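Local coordinates for flavoredoxin (Desulfovibrio vulgaris str. 'Miyazaki F', PDB 2D5M), which binds flavin mononucleotide and serves in electron transport as a flavoprotein of the flavin reductase-like family, at the interface of chains A and B. Numbering follows the deposited sequence. Chains: chain A/B, flavoredoxin.

The interface of chains A and B. Residues chain A 167-168, 170; chain B 149, 153.
A:Val167 and A:Ser168 meet B:Leu153 and B:Arg149 in a small mixed patch, part apolar and part charged, of a two-fold symmetric homodimer interface. It joins the loop leading into strand 170-180 of one chain, with the strand's first residue, to the loop between the 3-10 helix 145-147 and helix 156-159 of the other, and its twin recurs with the chains exchanged. The deposited assembly is this pair, which family resemblance suggests is the working dimer. On the apolar side, A:Val167 and B:Leu153 cross at about a right angle, with CG1 of A:Val167 3.7 Å from CD2 of B:Leu153. The branched, apolar valine offers this methyl by holding CG1 opposite its own backbone N (chi1 -174°). CD1 of B:Leu153 rests against the backbone, 3.8 Å from CA of A:Ser168; the forked leucine end can thus touch two successive residues, and a small serine lets it come near the main chain. B:Arg149 bends at chi3 (-45°) and carries its guanidinium past A:Ser168, whose CB lies 3.7 Å from NH2 of B:Arg149. Beyond it, A:Glu170 approaches from the opposite direction to form a salt bridge, its acidic group complementing the presumably positive arginine. The carboxylate sits at the guanidinium's edge with the planes 74° apart, and NH1 of B:Arg149 faces both oxygens, 3.6 Å from OE2 of A:Glu170, rather than the two groups pairing in parallel. This long pairing probably contributes mainly electrostatic attraction. Arginine suits the place because its several N-H groups serve different partners: NH2 of B:Arg149 hydrogen-bonds to water 1, 2.8 Å away in the guanidinium plane. Water 1 in turn lies 2.7 Å from the backbone carbonyl O of A:Ser168, linking the two chains.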
ATOM      1  N   VAL A 167     -13.637   2.744   0.304  1.00  8.39           N
ATOM      2  CA  VAL A 167     -14.848   3.524  -0.040  1.00 10.35           C
ATOM      3  C   VAL A 167     -15.969   2.572  -0.464  1.00  8.85           C
ATOM      4  O   VAL A 167     -17.025   2.569   0.139  1.00 10.45           O
ATOM      5  CB  VAL A 167     -14.631   4.646  -1.061  1.00 10.10           C
ATOM      6  CG1 VAL A 167     -15.898   5.461  -1.227  1.00 12.87           C
ATOM      7  CG2 VAL A 167     -13.470   5.540  -0.640  1.00 11.54           C
ATOM      8  N   SER A 168     -15.696   1.761  -1.490  1.00  8.39           N
ATOM      9  CA  SER A 168     -16.629   0.689  -1.777  1.00  8.48           C
ATOM     10  C   SER A 168     -16.578  -0.393  -0.680  1.00  7.56           C
ATOM     11  O   SER A 168     -17.530  -1.133  -0.517  1.00  8.39           O
ATOM     12  CB  SER A 168     -16.346   0.041  -3.125  1.00  9.34           C
ATOM     13  OG  SER A 168     -15.059  -0.477  -3.162  1.00  9.82           O
ATOM     14  N   GLU A 170     -14.647  -3.310   0.148  1.00  6.77           N
ATOM     15  CA  GLU A 170     -14.629  -4.669  -0.325  1.00  7.03           C
ATOM     16  C   GLU A 170     -13.239  -5.246  -0.230  1.00  6.23           C
ATOM     17  O   GLU A 170     -12.244  -4.551  -0.228  1.00  7.27           O
ATOM     18  CB  GLU A 170     -15.121  -4.780  -1.794  1.00  9.12           C
ATOM     19  CG  GLU A 170     -16.586  -4.332  -1.903  1.00 13.99           C
ATOM     20  CD  GLU A 170     -17.310  -4.613  -3.193  1.00 22.23           C
ATOM     21  OE1 GLU A 170     -16.636  -4.613  -4.236  1.00 17.90           O
ATOM     22  OE2 GLU A 170     -18.571  -4.797  -3.179  1.00 34.43           O
TER
ATOM     23  N   ARG B 149     -19.285   1.677 -11.237  1.00 12.07           N
ATOM     24  CA  ARG B 149     -20.543   0.952 -10.962  1.00 14.06           C
ATOM     25  C   ARG B 149     -21.715   1.922 -10.988  1.00 13.13           C
ATOM     26  O   ARG B 149     -21.561   3.152 -10.988  1.00 14.05           O
ATOM     27  CB  ARG B 149     -20.499   0.251  -9.583  1.00 14.35           C
ATOM     28  CG  ARG B 149     -19.259  -0.519  -9.285  1.00 16.81           C
ATOM     29  CD  ARG B 149     -19.162  -1.113  -7.920  1.00 18.82           C
ATOM     30  NE  ARG B 149     -19.535  -0.253  -6.804  1.00 17.91           N
ATOM     31  CZ  ARG B 149     -19.355  -0.713  -5.567  1.00 17.82           C
ATOM     32  NH1 ARG B 149     -18.795  -1.889  -5.321  1.00 29.45           N
ATOM     33  NH2 ARG B 149     -19.718   0.045  -4.564  1.00 20.52           N
ATOM     34  N   LEU B 153     -19.111   4.526  -7.698  1.00 11.07           N
ATOM     35  CA  LEU B 153     -17.798   4.130  -7.247  1.00 10.43           C
ATOM     36  C   LEU B 153     -17.120   3.211  -8.250  1.00 10.52           C
ATOM     37  O   LEU B 153     -17.766   2.567  -9.041  1.00 12.64           O
ATOM     38  CB  LEU B 153     -17.932   3.439  -5.887  1.00 10.54           C
ATOM     39  CG  LEU B 153     -18.443   4.356  -4.771  1.00 12.32           C
ATOM     40  CD1 LEU B 153     -18.508   3.544  -3.480  1.00 11.83           C
ATOM     41  CD2 LEU B 153     -17.619   5.587  -4.532  1.00 14.77           C
TER
HETATM   42  O   HOH W   1     -19.653  -1.535  -2.209  1.00 19.11           O